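Local coordinates for protein mediator of RNA polymerase II transcription subunit 6 (Schizosaccharomyces pombe, PDB 4H61) that serves as a component of the Mediator complex, the coactivator that bridges gene-specific regulatory proteins and the basal RNA polymerase II transcription machinery, at residues Y31-F37 with E108-M112; L68-V74 with I86-L92; E94-K98 with Y129-K133; P99-F104 with Y117-T122. All blocks are in the same frame, centred on the assembly; numbering follows the deposited sequence.

Contact 1: Y31-F37 with E108-M112; sequences YFSQSPF and ENIYM
Apolar packing sets the end of helix 28-33 and the loop after it onto strand 109-112, the edge strand of the antiparallel sheet. Three residues carry the contact: Ile110, Phe37 and Tyr31. Ile110 (chi1 m, chi2 t) points toward the helix end. Ile110 CD1 lies 3.8 Å from Tyr31 CD2 and 3.9 Å from Phe32 CA. Ile110 CG2 lies 3.7 Å from Phe37 CD2 and 3.9 Å from Phe32 CD1, so one branched side chain meets three aromatic rings. Phe37 (chi1 m) closes an ST turn: Ser35 OG accepts from Phe37 N at 3.3 Å and donates to Phe32 O at 2.7 Å. The Phe37 ring runs on along the strand, Phe37 CE1 lying 3.9 Å from Met112 CG. Trp11 adds to the cluster, meeting the Tyr31 ring and touching Ile110. Glu108 has a positive phi (71°) just before the strand. The Tyr31 hydroxyl (chi1 t), also bonded to Met13 N, makes a short hydrogen bond there, Tyr31 OH to Glu108 O at 2.5 Å.

Contact 2: L68-V74 with I86-L92; sequences LTGIQFV and IQKQNRL
Strands 70-74 and 86-91 form an antiparallel beta hairpin, their axes 4.5 Å apart at closest and at 145°. The pairs are Val74-Gln87, Phe73-Lys88, Gln72-Gln89, Ile71-Asn90 and Gly70-Arg91; the first, third and fifth are hydrogen-bonded. Ile86 CG2 lies 4.3 Å from Phe73 CB. Gln87 N donates to Val74 O (2.8 Å); Gln87 O accepts from Val74 N (3.1 Å). Lys88 (chi1 t) shares a face with Ile71, Phe73 and Asn90; Lys88 CD lies 3.4 Å from Phe73 CE1. Gln89 exchanges backbone bonds with Gln72: N to Gln72 O 2.8 Å, O from Gln72 N 2.7 Å. Its side chain (chi1 p) bonds too, NE2 to Gln72 OE1 at 3.1 Å, while Gln89 OE1 accepts from Gln87 NE2 at 2.8 Å. Gln72 NE2 is taken by Leu65 O and Asn43 OD1. Asn90 OD1 comes within 3.4 Å of Gly70 C. Arg91 N donates to Gly70 O (3.0 Å); Arg91 O accepts from Gly70 N (3.1 Å). Gly70 phi/psi, 129°/-174°, calls for glycine: a CB would jam against the preceding carbonyl O. Arg91 NE turns to Asn93 O. The linked glutamine amides show that the face of Gln72, Val74, Gln87, Gln89 and Arg91 is held by polar bonds as well as packing.

Contact 3: E94-K98 with Y129-K133; sequences ENEVK and YCFQK
At the surface, the start of strand 97-106 and the loop before it meet helix 115-135 near its C-terminal end. The segments approach at Glu96 and Tyr129, whose CA atoms are 7.6 Å apart. The helix is regular here, with Lys133 N donating to Tyr129 O at 3.0 Å. Tyr129 (chi1 m) points toward the loop and lays one ring face against Glu96, Tyr129 CE2 to Glu96 CG 4.3 Å. Its OH lies 3.1 Å from Val97 N and 3.7 Å from Val97 CB. Asn95 O is 3.2 Å from Tyr129 CE1. One turn on, Lys133 (chi1 m, chi2 and chi3 t, chi4 p) extends to Glu96 (chi1 m, chi2 t). Lys133 NZ donates to Glu96 OE1 at 3.2 Å in a salt bridge. Asn93 OD1 accepts from Asn95 N, and weakly from Glu96 N, while Thr136 OG1 bonds to Lys133 O. The Lys98 backbone is paired with Asn90 of strand 83-91. One salt bridge and the Tyr129 ring face on Glu96 thus make a small polar contact at the surface rather than part of the core.

Contact 4: P99-F104 with Y117-T122; sequences PLTVYF and YTLLAT
Residues 117-122 of helix 115-135 pack on residues 99-104 of strand 97-106, the axes of these short segments 7.7 Å apart at closest and their directions at 128°. Side chains pointing toward the helix are Pro99 and Val102, rather than every second residue, because Leu100 and Thr101 form a classic beta bulge facing Lys88. Leu100 leaves the extended conformation there (phi -105°, psi -57°), as the first residue of a classic bulge does, and both bulge side chains point away from the helix. The Pro99 ring (C-gamma exo) fits a hollow lined by Thr118, Ala121 and Thr122: Pro99 CG is 3.5 Å from Thr122 CG2, and Pro99 CB is 4.1 Å from Ala121 CB and 4.3 Å from Thr118 CG2. Thr118 (chi1 m) is the bump from the helix side. It fits against the bulged backbone, with CG2 3.5 Å from Leu100 O and 3.8 Å from Pro99 O. Thr118 OG1 is 3.4 Å from Thr101 CA and 3.2 Å from Val102 CG1. Val102 sits beside Tyr117, Val102 CG2 to Tyr117 CB 4.1 Å. Further along, Phe104 (chi1 m) makes a T-shaped stack on Tyr117 (chi1 m): its edge meets the Tyr117 face, centroids 5.3 Å apart, planes at 81°. The strand lies between strands 83-91 and 109-112. Ala121 also touches Gln87 of strand 83-91, and on the other side of the strand Tyr103 meets Phe32 of helix 28-33.

All four contacts reach one antiparallel sheet. Contacts 2 and 4 lie side by side, their centres 12 Å apart; Ile86 O and Tyr103 N (2.8 Å) and Lys88 N and Thr101 O (2.8 Å) probably bond. Contact 1 adds the next strand through a probable hydrogen bond, Tyr111 O to Phe104 N at 2.7 Å. It also shares aromatic packing with contact 2, where Phe32 CE2 is 3.4 Å from Phe73 CD1. Tyr103 extends this cluster, Tyr103 CE2 lying 3.6 Å from Phe37 CB. Contacts 3 and 4 use the same strand and helix, with centres 16 Å apart. Contact 3 meets contact 2 through a probable hydrogen bond, Asn90 N to Lys98 O (2.8 Å). Contacts 1 and 3 do not touch; their centres are 28 Å apart.

Contact 1: Y31-F37 with E108-M112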
# COMPACT_ATOMS: atom_id res chain seq x y z
N TYR A 31 3.36 -10.60 -0.10
CA TYR A 31 4.15 -10.81 -1.30
C TYR A 31 4.98 -9.57 -1.57
O TYR A 31 6.20 -9.63 -1.76
CB TYR A 31 3.21 -11.07 -2.48
CG TYR A 31 3.88 -11.45 -3.78
CD1 TYR A 31 4.89 -12.40 -3.83
CD2 TYR A 31 3.46 -10.86 -4.98
CE1 TYR A 31 5.48 -12.75 -5.04
CE2 TYR A 31 4.05 -11.21 -6.19
CZ TYR A 31 5.05 -12.15 -6.22
OH TYR A 31 5.63 -12.49 -7.43
N PHE A 32 4.29 -8.44 -1.58
CA PHE A 32 4.90 -7.15 -1.84
C PHE A 32 6.05 -6.90 -0.87
O PHE A 32 7.05 -6.29 -1.23
CB PHE A 32 3.85 -6.04 -1.74
CG PHE A 32 4.36 -4.68 -2.10
CD1 PHE A 32 4.42 -4.27 -3.42
CD2 PHE A 32 4.78 -3.79 -1.10
CE1 PHE A 32 4.89 -3.02 -3.75
CE2 PHE A 32 5.26 -2.53 -1.42
CZ PHE A 32 5.33 -2.14 -2.75
N SER A 33 5.91 -7.40 0.36
CA SER A 33 6.92 -7.21 1.41
C SER A 33 8.27 -7.86 1.13
O SER A 33 9.29 -7.44 1.67
CB SER A 33 6.40 -7.71 2.75
OG SER A 33 5.28 -6.93 3.14
N GLN A 34 8.29 -8.90 0.30
CA GLN A 34 9.54 -9.58 -0.00
C GLN A 34 10.25 -8.92 -1.19
O GLN A 34 11.32 -9.36 -1.62
CB GLN A 34 9.27 -11.06 -0.28
CG GLN A 34 8.60 -11.80 0.88
CD GLN A 34 9.50 -11.97 2.11
OE1 GLN A 34 10.65 -12.41 2.00
NE2 GLN A 34 8.98 -11.62 3.27
N SER A 35 9.65 -7.84 -1.70
CA SER A 35 10.15 -7.19 -2.91
C SER A 35 10.95 -5.94 -2.55
O SER A 35 10.79 -5.39 -1.46
CB SER A 35 8.98 -6.81 -3.81
OG SER A 35 8.42 -5.57 -3.41
N PRO A 36 11.83 -5.50 -3.46
CA PRO A 36 12.64 -4.29 -3.23
C PRO A 36 11.85 -2.98 -3.28
O PRO A 36 12.43 -1.91 -3.16
CB PRO A 36 13.66 -4.32 -4.37
CG PRO A 36 13.08 -5.22 -5.41
CD PRO A 36 12.25 -6.23 -4.67
N PHE A 37 10.53 -3.07 -3.46
CA PHE A 37 9.69 -1.87 -3.44
C PHE A 37 9.22 -1.61 -2.02
O PHE A 37 8.85 -0.49 -1.65
CB PHE A 37 8.51 -2.03 -4.41
CG PHE A 37 8.94 -2.27 -5.84
CD1 PHE A 37 9.57 -1.27 -6.56
CD2 PHE A 37 8.71 -3.50 -6.45
CE1 PHE A 37 9.97 -1.48 -7.87
CE2 PHE A 37 9.10 -3.73 -7.77
CZ PHE A 37 9.74 -2.72 -8.48
N GLU A 108 1.63 -11.77 -10.91
CA GLU A 108 2.72 -12.03 -9.97
C GLU A 108 3.97 -11.17 -10.24
O GLU A 108 4.99 -11.30 -9.55
CB GLU A 108 3.06 -13.52 -9.92
CG GLU A 108 1.88 -14.38 -9.50
CD GLU A 108 1.85 -15.73 -10.17
OE1 GLU A 108 2.89 -16.44 -10.13
OE2 GLU A 108 0.80 -16.09 -10.74
N ASN A 109 3.87 -10.28 -11.23
CA ASN A 109 4.91 -9.32 -11.51
C ASN A 109 4.63 -8.01 -10.80
O ASN A 109 3.56 -7.42 -10.96
CB ASN A 109 4.99 -9.05 -13.01
CG ASN A 109 6.09 -9.82 -13.67
OD1 ASN A 109 6.05 -11.05 -13.73
ND2 ASN A 109 7.08 -9.11 -14.19
N ILE A 110 5.59 -7.55 -10.01
CA ILE A 110 5.47 -6.27 -9.36
C ILE A 110 6.38 -5.24 -10.04
O ILE A 110 7.54 -5.52 -10.33
CB ILE A 110 5.80 -6.36 -7.87
CG1 ILE A 110 5.09 -7.55 -7.24
CG2 ILE A 110 5.44 -5.06 -7.15
CD1 ILE A 110 5.22 -7.62 -5.72
N TYR A 111 5.83 -4.05 -10.29
CA TYR A 111 6.58 -2.94 -10.84
C TYR A 111 5.85 -1.63 -10.54
O TYR A 111 4.64 -1.64 -10.31
CB TYR A 111 6.80 -3.12 -12.34
CG TYR A 111 5.54 -3.42 -13.13
CD1 TYR A 111 4.73 -2.39 -13.61
CD2 TYR A 111 5.17 -4.74 -13.42
CE1 TYR A 111 3.57 -2.67 -14.34
CE2 TYR A 111 4.02 -5.02 -14.15
CZ TYR A 111 3.22 -3.97 -14.60
OH TYR A 111 2.07 -4.25 -15.32
N MET A 112 6.58 -0.52 -10.53
CA MET A 112 5.97 0.81 -10.35
C MET A 112 5.11 1.14 -11.56
O MET A 112 5.46 0.84 -12.70
CB MET A 112 7.04 1.90 -10.19
CG MET A 112 8.03 1.66 -9.04
SD MET A 112 9.35 2.89 -8.90
CE MET A 112 8.39 4.40 -8.80

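Contact 2: L68-V74 with I86-L92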
# COMPACT_ATOMS: atom_id res chain seq x y z
N LEU A 68 -2.05 5.60 12.83
CA LEU A 68 -0.61 5.83 12.74
C LEU A 68 -0.25 6.87 11.70
O LEU A 68 -1.04 7.17 10.81
CB LEU A 68 0.11 4.51 12.43
CG LEU A 68 -0.26 3.32 13.32
CD1 LEU A 68 0.35 2.07 12.77
CD2 LEU A 68 0.19 3.55 14.76
N THR A 69 0.96 7.42 11.82
CA THR A 69 1.49 8.36 10.83
C THR A 69 2.83 7.87 10.30
O THR A 69 3.62 7.25 11.02
CB THR A 69 1.66 9.78 11.42
OG1 THR A 69 2.60 9.76 12.51
CG2 THR A 69 0.34 10.31 11.94
N GLY A 70 3.09 8.12 9.01
CA GLY A 70 4.30 7.66 8.38
C GLY A 70 4.04 6.93 7.08
O GLY A 70 2.89 6.88 6.61
N ILE A 71 5.09 6.36 6.49
CA ILE A 71 4.97 5.58 5.26
C ILE A 71 4.00 4.39 5.42
O ILE A 71 4.06 3.66 6.41
CB ILE A 71 6.34 5.04 4.78
CG1 ILE A 71 7.31 6.20 4.53
CG2 ILE A 71 6.20 4.20 3.53
CD1 ILE A 71 6.74 7.27 3.67
N GLN A 72 3.10 4.22 4.46
CA GLN A 72 2.13 3.14 4.51
C GLN A 72 1.93 2.54 3.13
O GLN A 72 2.05 3.23 2.12
CB GLN A 72 0.77 3.63 5.04
CG GLN A 72 0.82 4.29 6.41
CD GLN A 72 -0.57 4.58 7.00
OE1 GLN A 72 -1.55 4.80 6.27
NE2 GLN A 72 -0.66 4.58 8.33
N PHE A 73 1.62 1.25 3.11
CA PHE A 73 1.25 0.57 1.87
C PHE A 73 -0.17 0.05 1.99
O PHE A 73 -0.51 -0.65 2.94
CB PHE A 73 2.21 -0.58 1.58
CG PHE A 73 3.62 -0.13 1.31
CD1 PHE A 73 4.00 0.30 0.05
CD2 PHE A 73 4.56 -0.11 2.34
CE1 PHE A 73 5.29 0.72 -0.20
CE2 PHE A 73 5.86 0.32 2.10
CZ PHE A 73 6.23 0.73 0.83
N VAL A 74 -1.01 0.39 1.02
CA VAL A 74 -2.39 -0.07 1.04
C VAL A 74 -2.80 -0.58 -0.33
O VAL A 74 -2.23 -0.18 -1.35
CB VAL A 74 -3.37 1.04 1.49
CG1 VAL A 74 -2.97 1.60 2.85
CG2 VAL A 74 -3.44 2.15 0.46
N ILE A 86 -1.25 -1.35 -5.56
CA ILE A 86 -0.80 -0.95 -4.23
C ILE A 86 -0.29 0.47 -4.25
O ILE A 86 0.36 0.88 -5.21
CB ILE A 86 0.32 -1.89 -3.74
CG1 ILE A 86 -0.21 -3.32 -3.62
CG2 ILE A 86 0.90 -1.41 -2.42
CD1 ILE A 86 0.85 -4.32 -3.30
N GLN A 87 -0.59 1.23 -3.20
CA GLN A 87 -0.15 2.61 -3.11
C GLN A 87 0.72 2.85 -1.89
O GLN A 87 0.34 2.50 -0.76
CB GLN A 87 -1.37 3.53 -3.05
CG GLN A 87 -1.07 4.92 -2.55
CD GLN A 87 -2.27 5.83 -2.66
OE1 GLN A 87 -2.88 5.94 -3.73
NE2 GLN A 87 -2.64 6.48 -1.55
N LYS A 88 1.89 3.44 -2.12
CA LYS A 88 2.74 3.93 -1.04
C LYS A 88 2.26 5.34 -0.72
O LYS A 88 2.08 6.15 -1.62
CB LYS A 88 4.21 3.93 -1.47
CG LYS A 88 5.19 4.66 -0.54
CD LYS A 88 6.53 3.92 -0.53
CE LYS A 88 7.76 4.82 -0.60
NZ LYS A 88 8.21 5.09 -2.00
N GLN A 89 2.04 5.61 0.56
CA GLN A 89 1.54 6.91 0.97
C GLN A 89 2.14 7.35 2.31
O GLN A 89 2.51 6.53 3.15
CB GLN A 89 0.01 6.87 1.09
CG GLN A 89 -0.50 6.21 2.37
CD GLN A 89 -1.97 5.81 2.29
OE1 GLN A 89 -2.56 5.79 1.21
NE2 GLN A 89 -2.56 5.49 3.43
N ASN A 90 2.27 8.66 2.50
CA ASN A 90 2.68 9.16 3.78
C ASN A 90 1.46 9.67 4.51
O ASN A 90 0.86 10.67 4.11
CB ASN A 90 3.69 10.29 3.62
CG ASN A 90 4.14 10.85 4.96
OD1 ASN A 90 4.08 10.16 5.99
ND2 ASN A 90 4.58 12.10 4.97
N ARG A 91 1.07 8.98 5.58
CA ARG A 91 -0.13 9.38 6.30
C ARG A 91 0.18 10.47 7.32
O ARG A 91 0.96 10.27 8.25
CB ARG A 91 -0.76 8.16 6.98
CG ARG A 91 -1.93 8.50 7.86
CD ARG A 91 -2.89 7.34 7.98
NE ARG A 91 -4.25 7.83 7.91
CZ ARG A 91 -5.11 7.53 6.94
NH1 ARG A 91 -4.75 6.70 5.97
NH2 ARG A 91 -6.33 8.05 6.97
N LEU A 92 -0.44 11.63 7.13
CA LEU A 92 -0.14 12.80 7.95
C LEU A 92 -0.89 12.75 9.27
O LEU A 92 -0.36 13.14 10.30
CB LEU A 92 -0.48 14.10 7.21
CG LEU A 92 0.54 14.68 6.23
CD1 LEU A 92 1.34 13.61 5.51
CD2 LEU A 92 -0.20 15.55 5.21

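Contact 3: E94-K98 with Y129-K133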
# COMPACT_ATOMS: atom_id res chain seq x y z
N GLU A 94 -5.21 11.21 10.81
CA GLU A 94 -6.34 10.30 10.62
C GLU A 94 -7.19 10.69 9.43
O GLU A 94 -8.02 9.90 8.97
CB GLU A 94 -7.18 10.26 11.89
CG GLU A 94 -6.35 10.05 13.14
CD GLU A 94 -7.19 9.89 14.39
OE1 GLU A 94 -8.34 10.40 14.42
OE2 GLU A 94 -6.70 9.25 15.34
N ASN A 95 -6.98 11.89 8.91
CA ASN A 95 -7.79 12.41 7.82
C ASN A 95 -7.01 12.69 6.55
O ASN A 95 -7.60 12.89 5.50
CB ASN A 95 -8.50 13.70 8.25
CG ASN A 95 -9.41 13.49 9.44
OD1 ASN A 95 -10.21 12.55 9.48
ND2 ASN A 95 -9.30 14.37 10.43
N GLU A 96 -5.69 12.74 6.65
CA GLU A 96 -4.90 13.12 5.49
C GLU A 96 -3.82 12.11 5.13
O GLU A 96 -3.22 11.47 6.00
CB GLU A 96 -4.29 14.51 5.66
CG GLU A 96 -5.30 15.63 5.62
CD GLU A 96 -4.66 16.98 5.41
OE1 GLU A 96 -5.34 18.01 5.67
OE2 GLU A 96 -3.48 17.02 4.99
N VAL A 97 -3.58 11.99 3.83
CA VAL A 97 -2.62 11.06 3.30
C VAL A 97 -1.99 11.67 2.06
O VAL A 97 -2.67 12.34 1.28
CB VAL A 97 -3.33 9.73 2.96
CG1 VAL A 97 -2.74 9.07 1.74
CG2 VAL A 97 -3.31 8.81 4.16
N LYS A 98 -0.68 11.49 1.88
CA LYS A 98 -0.04 11.98 0.67
C LYS A 98 0.47 10.81 -0.16
O LYS A 98 1.36 10.07 0.26
CB LYS A 98 1.10 12.95 0.98
CG LYS A 98 1.75 13.51 -0.27
CD LYS A 98 2.91 14.44 0.06
CE LYS A 98 3.60 14.94 -1.21
NZ LYS A 98 4.10 13.81 -2.05
N TYR A 129 -10.18 16.29 0.04
CA TYR A 129 -9.76 17.09 1.17
C TYR A 129 -10.26 18.54 1.10
O TYR A 129 -10.55 19.14 2.14
CB TYR A 129 -8.22 17.03 1.35
CG TYR A 129 -7.71 15.63 1.64
CD1 TYR A 129 -8.57 14.64 2.12
CD2 TYR A 129 -6.38 15.28 1.41
CE1 TYR A 129 -8.12 13.36 2.38
CE2 TYR A 129 -5.91 13.99 1.67
CZ TYR A 129 -6.80 13.04 2.15
OH TYR A 129 -6.38 11.75 2.42
N CYS A 130 -10.37 19.08 -0.11
CA CYS A 130 -10.80 20.47 -0.27
C CYS A 130 -12.25 20.57 0.17
O CYS A 130 -12.64 21.52 0.86
CB CYS A 130 -10.64 20.96 -1.71
SG CYS A 130 -8.94 21.35 -2.19
N PHE A 131 -13.02 19.57 -0.23
CA PHE A 131 -14.42 19.43 0.15
C PHE A 131 -14.61 19.35 1.67
O PHE A 131 -15.41 20.10 2.24
CB PHE A 131 -14.98 18.17 -0.50
CG PHE A 131 -16.45 18.00 -0.30
CD1 PHE A 131 -16.95 16.87 0.32
CD2 PHE A 131 -17.33 18.97 -0.74
CE1 PHE A 131 -18.31 16.70 0.49
CE2 PHE A 131 -18.69 18.82 -0.56
CZ PHE A 131 -19.18 17.68 0.05
N GLN A 132 -13.87 18.46 2.31
CA GLN A 132 -13.97 18.27 3.76
C GLN A 132 -13.56 19.51 4.57
O GLN A 132 -14.16 19.81 5.60
CB GLN A 132 -13.19 17.04 4.21
CG GLN A 132 -13.89 15.74 3.87
CD GLN A 132 -12.93 14.56 3.75
OE1 GLN A 132 -11.73 14.66 4.05
NE2 GLN A 132 -13.47 13.42 3.30
N LYS A 133 -12.53 20.22 4.11
CA LYS A 133 -12.11 21.44 4.79
C LYS A 133 -13.19 22.51 4.64
O LYS A 133 -13.36 23.39 5.48
CB LYS A 133 -10.77 21.96 4.25
CG LYS A 133 -9.55 21.10 4.59
CD LYS A 133 -8.27 21.76 4.06
CE LYS A 133 -7.01 20.95 4.38
NZ LYS A 133 -6.79 19.77 3.48

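Contact 4: P99-F104 with Y117-T122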
# COMPACT_ATOMS: atom_id res chain seq x y z
N PRO A 99 -0.12 10.62 -1.34
CA PRO A 99 0.27 9.52 -2.23
C PRO A 99 1.67 9.76 -2.75
O PRO A 99 1.96 10.85 -3.24
CB PRO A 99 -0.75 9.62 -3.37
CG PRO A 99 -1.90 10.41 -2.81
CD PRO A 99 -1.27 11.39 -1.87
N LEU A 100 2.53 8.75 -2.63
CA LEU A 100 3.94 8.88 -3.01
C LEU A 100 4.22 8.18 -4.33
O LEU A 100 4.73 8.79 -5.27
CB LEU A 100 4.85 8.34 -1.91
CG LEU A 100 4.78 9.19 -0.64
CD1 LEU A 100 5.71 8.66 0.47
CD2 LEU A 100 5.07 10.63 -1.00
N THR A 101 3.91 6.88 -4.38
CA THR A 101 4.02 6.12 -5.62
C THR A 101 2.99 4.98 -5.67
O THR A 101 2.44 4.58 -4.64
CB THR A 101 5.48 5.59 -5.86
OG1 THR A 101 5.46 4.19 -6.19
CG2 THR A 101 6.36 5.80 -4.64
N VAL A 102 2.70 4.47 -6.87
CA VAL A 102 1.82 3.31 -6.97
C VAL A 102 2.43 2.17 -7.79
O VAL A 102 3.20 2.41 -8.72
CB VAL A 102 0.36 3.67 -7.42
CG1 VAL A 102 0.18 5.16 -7.62
CG2 VAL A 102 -0.05 2.90 -8.66
N TYR A 103 2.10 0.94 -7.41
CA TYR A 103 2.74 -0.23 -8.00
C TYR A 103 1.67 -1.17 -8.53
O TYR A 103 0.56 -1.23 -8.00
CB TYR A 103 3.57 -0.98 -6.94
CG TYR A 103 4.41 -0.08 -6.05
CD1 TYR A 103 3.82 0.66 -5.04
CD2 TYR A 103 5.80 0.01 -6.22
CE1 TYR A 103 4.58 1.48 -4.23
CE2 TYR A 103 6.56 0.82 -5.41
CZ TYR A 103 5.94 1.56 -4.41
OH TYR A 103 6.67 2.38 -3.58
N PHE A 104 2.02 -1.92 -9.57
CA PHE A 104 1.14 -2.96 -10.08
C PHE A 104 1.64 -4.34 -9.69
O PHE A 104 2.84 -4.61 -9.71
CB PHE A 104 1.02 -2.86 -11.60
CG PHE A 104 0.29 -1.64 -12.07
CD1 PHE A 104 -0.56 -0.95 -11.21
CD2 PHE A 104 0.43 -1.18 -13.37
CE1 PHE A 104 -1.24 0.17 -11.63
CE2 PHE A 104 -0.25 -0.05 -13.80
CZ PHE A 104 -1.08 0.62 -12.93
N TYR A 117 -0.50 7.74 -12.55
CA TYR A 117 -1.41 7.10 -11.59
C TYR A 117 -1.32 7.75 -10.21
O TYR A 117 -2.35 8.00 -9.58
CB TYR A 117 -1.18 5.59 -11.53
CG TYR A 117 -1.66 4.90 -12.79
CD1 TYR A 117 -0.83 4.78 -13.90
CD2 TYR A 117 -2.96 4.41 -12.88
CE1 TYR A 117 -1.28 4.17 -15.06
CE2 TYR A 117 -3.41 3.80 -14.03
CZ TYR A 117 -2.57 3.68 -15.12
OH TYR A 117 -3.03 3.08 -16.26
N THR A 118 -0.10 8.03 -9.77
CA THR A 118 0.09 8.77 -8.53
C THR A 118 -0.57 10.15 -8.64
O THR A 118 -1.28 10.58 -7.73
CB THR A 118 1.58 8.90 -8.15
OG1 THR A 118 2.16 7.59 -7.99
CG2 THR A 118 1.74 9.66 -6.85
N LEU A 119 -0.35 10.81 -9.78
CA LEU A 119 -0.97 12.12 -10.02
C LEU A 119 -2.49 12.07 -9.90
O LEU A 119 -3.10 12.94 -9.29
CB LEU A 119 -0.56 12.67 -11.39
CG LEU A 119 0.89 13.17 -11.47
CD1 LEU A 119 1.22 13.70 -12.86
CD2 LEU A 119 1.16 14.22 -10.40
N LEU A 120 -3.08 11.03 -10.48
CA LEU A 120 -4.53 10.86 -10.42
C LEU A 120 -4.99 10.66 -8.99
O LEU A 120 -5.98 11.26 -8.55
CB LEU A 120 -4.96 9.68 -11.28
CG LEU A 120 -4.87 10.00 -12.78
CD1 LEU A 120 -5.31 8.83 -13.65
CD2 LEU A 120 -5.65 11.27 -13.09
N ALA A 121 -4.24 9.83 -8.27
CA ALA A 121 -4.51 9.56 -6.86
C ALA A 121 -4.54 10.85 -6.04
O ALA A 121 -5.55 11.14 -5.39
CB ALA A 121 -3.48 8.61 -6.30
N THR A 122 -3.46 11.63 -6.10
CA THR A 122 -3.41 12.87 -5.31
C THR A 122 -4.49 13.85 -5.74
O THR A 122 -5.04 14.58 -4.91
CB THR A 122 -2.03 13.57 -5.37
OG1 THR A 122 -1.96 14.40 -6.53
CG2 THR A 122 -0.88 12.56 -5.38